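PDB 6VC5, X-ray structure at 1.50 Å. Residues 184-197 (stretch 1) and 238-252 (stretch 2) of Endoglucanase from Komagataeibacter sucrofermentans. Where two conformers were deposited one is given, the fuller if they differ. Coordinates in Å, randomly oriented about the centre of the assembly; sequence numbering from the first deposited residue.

Stretch 1, residues 184-197: IIAKGRFGEWKLPP
Stretch 2, residues 238-252: PELLADFSRFWNHYG

A single arginine can tie a loop to two helices, and in this endoglucanase Arg189 does so by serving both sides at once. Its NH1 donates to Asp243 OD2 across the interface (2.9 Å, 167°, a salt bridge) and to Lys194 O in its own stretch (3.0 Å), while NE reaches back to Ala186 O (3.1 Å). The guanidinium therefore ties the end of one helix, the loop that follows it and a second helix together. Its chi angles (m, t, m, then 132°) place Asp243 OD2 near its plane and leave one face to Leu240 CD1, 4.0 Å from NH2. Glu239 OE2 lies 4.1 Å from Arg189 NH2, a longer-range attraction beyond a salt bridge.

Asp243, chi1 m, spends OD1 on a salt bridge to Arg246 NH1 (2.9 Å) one turn along its helix, so its two carboxylate oxygens serve different arginines.

The backbone supplies the frame. Stretch 1 ends a helix at Lys187; Gly188 leaves helical angles (-84/60), and Arg189 and Phe190 are extended. A type I turn from Gly191 (phi 83°) to Lys194 closes with Lys194 N to Gly191 O (3.1 Å) and is bracketed by reciprocal bonds, Phe190 N to Leu195 O (2.9 Å) and Leu195 N to Phe190 O (3.1 Å). Lys194 adopts 57/55, after which Leu195 to Pro197 run extended. Stretch 2 is helical from Pro238 to Tyr251, and Gly252 departs with positive phi. In register, the CA of Trp193 lies 6.3 Å from that of Phe247, and the CA of Leu195 7.7 Å from that of Phe244.

The turn presents Trp193 (chi1 m, chi2 111°) toward the helix, where more of its area is covered by the other stretch than of any other residue in the contact. Phe247, chi1 t, directs its edge at the indole face: the five-membered ring and phenyl centroids are 5.0 Å apart, planes at 63°, with Trp193 CG 3.6 Å from Phe247 CD1. One turn on, Trp193 CH2 sits over a face of His250, 3.4 Å from CG, although the ring planes meet obliquely at 47°. Phe247 in turn offers a face to Leu195 (m, t), whose CD1 lies 4.0 Å from the centroid of the Phe247 ring in a CH-pi contact. Leu195 CD2 meets Phe244 CE1 (3.8 Å), and Pro196 CD packs against Phe244 CZ (3.9 Å).

One water completes the join, donating to Trp193 O (2.8 Å) and Asp243 O (2.7 Å), and so bridges two backbone carbonyls.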

# COMPACT_ATOMS: atom_id res chain seq x y z
N ILE A 184 2.89 5.80 15.94
CA ILE A 184 3.14 4.36 15.99
C ILE A 184 4.35 3.99 15.14
O ILE A 184 5.18 3.15 15.53
CB ILE A 184 1.87 3.60 15.55
CG1 ILE A 184 0.79 3.72 16.61
CG2 ILE A 184 2.20 2.14 15.22
CD1 ILE A 184 -0.62 3.52 16.08
N ILE A 185 4.47 4.59 13.95
CA ILE A 185 5.62 4.31 13.08
C ILE A 185 6.92 4.77 13.73
O ILE A 185 7.94 4.08 13.66
CB ILE A 185 5.42 4.93 11.69
CG1 ILE A 185 4.32 4.19 10.93
CG2 ILE A 185 6.73 4.89 10.90
CD1 ILE A 185 3.85 4.91 9.68
N ALA A 186 6.91 5.94 14.36
CA ALA A 186 8.11 6.42 15.03
C ALA A 186 8.56 5.46 16.13
O ALA A 186 9.76 5.18 16.26
CB ALA A 186 7.87 7.81 15.61
N LYS A 187 7.61 4.91 16.89
CA LYS A 187 7.96 4.07 18.03
C LYS A 187 8.20 2.61 17.64
O LYS A 187 9.06 1.95 18.24
CB LYS A 187 6.86 4.12 19.09
CG LYS A 187 7.28 3.41 20.36
CD LYS A 187 6.14 3.26 21.32
CE LYS A 187 6.67 3.03 22.72
NZ LYS A 187 7.78 2.03 22.72
N GLY A 188 7.46 2.10 16.67
CA GLY A 188 7.53 0.70 16.30
C GLY A 188 8.65 0.40 15.33
O GLY A 188 8.41 -0.07 14.22
N ARG A 189 9.88 0.70 15.74
CA ARG A 189 11.05 0.44 14.91
C ARG A 189 12.06 -0.37 15.71
O ARG A 189 12.17 -0.22 16.93
CB ARG A 189 11.66 1.74 14.37
CG ARG A 189 10.71 2.44 13.40
CD ARG A 189 11.32 3.67 12.77
NE ARG A 189 11.62 4.70 13.77
CZ ARG A 189 12.79 5.34 13.85
NH1 ARG A 189 13.76 5.05 13.01
NH2 ARG A 189 12.98 6.27 14.78
N PHE A 190 12.78 -1.25 15.01
CA PHE A 190 13.49 -2.32 15.69
C PHE A 190 14.85 -2.54 15.06
O PHE A 190 15.07 -2.28 13.87
CB PHE A 190 12.69 -3.64 15.63
CG PHE A 190 11.35 -3.55 16.28
CD1 PHE A 190 11.18 -3.87 17.63
CD2 PHE A 190 10.25 -3.11 15.56
CE1 PHE A 190 9.93 -3.76 18.22
CE2 PHE A 190 9.01 -3.00 16.14
CZ PHE A 190 8.85 -3.32 17.48
N GLY A 191 15.76 -3.09 15.86
CA GLY A 191 17.01 -3.57 15.33
C GLY A 191 18.02 -2.46 15.17
O GLY A 191 17.76 -1.29 15.46
N GLU A 192 19.21 -2.87 14.69
CA GLU A 192 20.33 -1.94 14.55
C GLU A 192 20.07 -0.83 13.54
O GLU A 192 20.72 0.21 13.61
CB GLU A 192 21.60 -2.71 14.17
CG GLU A 192 21.50 -3.43 12.83
CD GLU A 192 22.42 -4.64 12.76
OE1 GLU A 192 22.04 -5.71 13.28
OE2 GLU A 192 23.52 -4.51 12.19
N TRP A 193 19.15 -1.03 12.60
CA TRP A 193 18.83 -0.01 11.60
C TRP A 193 17.58 0.79 11.95
O TRP A 193 17.23 1.73 11.22
CB TRP A 193 18.64 -0.66 10.23
CG TRP A 193 19.83 -1.45 9.81
CD1 TRP A 193 19.92 -2.80 9.69
CD2 TRP A 193 21.10 -0.92 9.44
NE1 TRP A 193 21.19 -3.15 9.26
CE2 TRP A 193 21.93 -2.01 9.10
CE3 TRP A 193 21.62 0.38 9.36
CZ2 TRP A 193 23.26 -1.85 8.70
CZ3 TRP A 193 22.95 0.54 8.95
CH2 TRP A 193 23.75 -0.57 8.63
N LYS A 194 16.89 0.43 13.03
CA LYS A 194 15.70 1.15 13.49
C LYS A 194 14.64 1.22 12.39
O LYS A 194 14.17 2.28 12.01
CB LYS A 194 16.06 2.54 14.03
CG LYS A 194 17.11 2.51 15.13
CD LYS A 194 17.93 3.80 15.15
CE LYS A 194 17.35 4.79 16.14
NZ LYS A 194 18.41 5.39 16.99
N LEU A 195 14.28 0.03 11.89
CA LEU A 195 13.36 -0.11 10.77
C LEU A 195 11.99 -0.58 11.24
O LEU A 195 11.87 -1.32 12.23
CB LEU A 195 13.90 -1.15 9.77
CG LEU A 195 15.17 -0.72 9.01
CD1 LEU A 195 15.86 -1.92 8.41
CD2 LEU A 195 14.85 0.31 7.92
N PRO A 196 10.93 -0.21 10.53
CA PRO A 196 9.61 -0.75 10.85
C PRO A 196 9.51 -2.19 10.39
O PRO A 196 10.12 -2.58 9.38
CB PRO A 196 8.66 0.15 10.05
CG PRO A 196 9.49 0.55 8.83
CD PRO A 196 10.91 0.67 9.34
N PRO A 197 8.75 -3.03 11.09
CA PRO A 197 8.55 -4.41 10.64
C PRO A 197 7.43 -4.48 9.61
O PRO A 197 6.57 -3.59 9.50
CB PRO A 197 8.12 -5.12 11.93
CG PRO A 197 7.34 -4.07 12.66
CD PRO A 197 8.00 -2.74 12.33
N PRO A 238 12.83 14.49 9.58
CA PRO A 238 14.30 14.43 9.45
C PRO A 238 14.93 13.23 10.12
O PRO A 238 15.80 12.58 9.52
CB PRO A 238 14.74 15.76 10.08
CG PRO A 238 13.58 16.67 9.88
CD PRO A 238 12.35 15.83 10.00
N GLU A 239 14.52 12.90 11.35
CA GLU A 239 15.03 11.73 12.05
C GLU A 239 14.88 10.47 11.21
O GLU A 239 15.84 9.72 11.02
CB GLU A 239 14.30 11.57 13.38
CG GLU A 239 14.75 10.38 14.21
CD GLU A 239 14.02 10.28 15.54
OE1 GLU A 239 12.92 10.87 15.67
OE2 GLU A 239 14.55 9.61 16.46
N LEU A 240 13.67 10.23 10.70
CA LEU A 240 13.41 9.00 9.97
C LEU A 240 14.11 8.98 8.61
O LEU A 240 14.60 7.93 8.18
CB LEU A 240 11.90 8.80 9.78
CG LEU A 240 11.21 7.82 10.73
CD1 LEU A 240 10.95 8.48 12.08
CD2 LEU A 240 9.92 7.32 10.10
N LEU A 241 14.14 10.12 7.92
CA LEU A 241 14.86 10.18 6.65
C LEU A 241 16.34 9.85 6.85
O LEU A 241 16.94 9.13 6.03
CB LEU A 241 14.68 11.54 5.99
CG LEU A 241 15.54 11.81 4.75
CD1 LEU A 241 15.24 10.81 3.66
CD2 LEU A 241 15.35 13.22 4.23
N ALA A 242 16.94 10.34 7.93
CA ALA A 242 18.35 10.06 8.19
C ALA A 242 18.57 8.58 8.46
O ALA A 242 19.56 8.00 7.99
CB ALA A 242 18.85 10.91 9.35
N ASP A 243 17.65 7.95 9.21
CA ASP A 243 17.77 6.52 9.50
C ASP A 243 17.62 5.68 8.23
O ASP A 243 18.40 4.75 8.00
CB ASP A 243 16.74 6.10 10.56
CG ASP A 243 17.10 6.62 11.95
OD1 ASP A 243 18.27 6.98 12.17
OD2 ASP A 243 16.20 6.64 12.82
N PHE A 244 16.62 5.98 7.39
CA PHE A 244 16.51 5.22 6.14
C PHE A 244 17.72 5.46 5.25
O PHE A 244 18.22 4.52 4.61
CB PHE A 244 15.21 5.58 5.41
CG PHE A 244 13.97 4.93 5.97
CD1 PHE A 244 13.77 3.55 5.85
CD2 PHE A 244 13.00 5.69 6.60
CE1 PHE A 244 12.62 2.97 6.37
CE2 PHE A 244 11.85 5.11 7.12
CZ PHE A 244 11.66 3.74 7.00
N SER A 245 18.22 6.70 5.19
CA SER A 245 19.37 7.00 4.35
C SER A 245 20.60 6.21 4.78
O SER A 245 21.33 5.68 3.94
CB SER A 245 19.67 8.50 4.39
OG SER A 245 18.60 9.26 3.84
N ARG A 246 20.82 6.09 6.10
CA ARG A 246 21.96 5.33 6.59
C ARG A 246 21.85 3.87 6.18
O ARG A 246 22.86 3.23 5.83
CB ARG A 246 22.04 5.43 8.11
CG ARG A 246 23.26 6.17 8.59
CD ARG A 246 23.33 6.18 10.11
NE ARG A 246 22.12 6.70 10.71
CZ ARG A 246 21.76 7.99 10.69
NH1 ARG A 246 20.63 8.37 11.28
NH2 ARG A 246 22.52 8.88 10.08
N PHE A 247 20.63 3.33 6.20
CA PHE A 247 20.39 1.95 5.81
C PHE A 247 20.66 1.74 4.31
O PHE A 247 21.43 0.85 3.93
CB PHE A 247 18.95 1.57 6.18
CG PHE A 247 18.54 0.21 5.72
CD1 PHE A 247 19.11 -0.92 6.28
CD2 PHE A 247 17.57 0.06 4.75
CE1 PHE A 247 18.74 -2.18 5.86
CE2 PHE A 247 17.19 -1.20 4.32
CZ PHE A 247 17.77 -2.32 4.88
N TRP A 248 20.05 2.55 3.44
CA TRP A 248 20.26 2.35 2.01
C TRP A 248 21.73 2.46 1.65
O TRP A 248 22.25 1.68 0.84
CB TRP A 248 19.52 3.38 1.17
CG TRP A 248 18.08 3.66 1.46
CD1 TRP A 248 17.52 4.90 1.61
CD2 TRP A 248 17.00 2.72 1.53
NE1 TRP A 248 16.17 4.78 1.81
CE2 TRP A 248 15.82 3.46 1.76
CE3 TRP A 248 16.91 1.33 1.44
CZ2 TRP A 248 14.57 2.86 1.91
CZ3 TRP A 248 15.66 0.73 1.59
CH2 TRP A 248 14.51 1.49 1.82
N ASN A 249 22.41 3.46 2.20
CA ASN A 249 23.79 3.73 1.81
C ASN A 249 24.79 2.73 2.38
O ASN A 249 25.87 2.57 1.81
CB ASN A 249 24.14 5.17 2.17
CG ASN A 249 23.48 6.16 1.24
OD1 ASN A 249 23.66 6.10 0.03
ND2 ASN A 249 22.70 7.08 1.80
N HIS A 250 24.44 2.04 3.47
CA HIS A 250 25.31 0.98 3.97
C HIS A 250 25.43 -0.16 2.97
O HIS A 250 26.51 -0.74 2.80
CB HIS A 250 24.79 0.41 5.29
CG HIS A 250 25.66 -0.67 5.85
ND1 HIS A 250 26.85 -0.42 6.49
CD2 HIS A 250 25.50 -2.02 5.87
CE1 HIS A 250 27.39 -1.56 6.88
NE2 HIS A 250 26.59 -2.54 6.52
N TYR A 251 24.32 -0.51 2.32
CA TYR A 251 24.31 -1.62 1.38
C TYR A 251 24.61 -1.18 -0.04
O TYR A 251 25.27 -1.92 -0.79
CB TYR A 251 22.98 -2.38 1.47
CG TYR A 251 22.92 -3.23 2.72
CD1 TYR A 251 23.73 -4.36 2.85
CD2 TYR A 251 22.10 -2.88 3.79
CE1 TYR A 251 23.70 -5.13 3.98
CE2 TYR A 251 22.06 -3.66 4.94
CZ TYR A 251 22.87 -4.78 5.02
OH TYR A 251 22.85 -5.55 6.16
N GLY A 252 24.17 0.01 -0.43
CA GLY A 252 24.44 0.52 -1.75
C GLY A 252 23.42 0.09 -2.79
O GLY A 252 22.71 -0.91 -2.64
O HOH W 1 19.32 3.08 9.98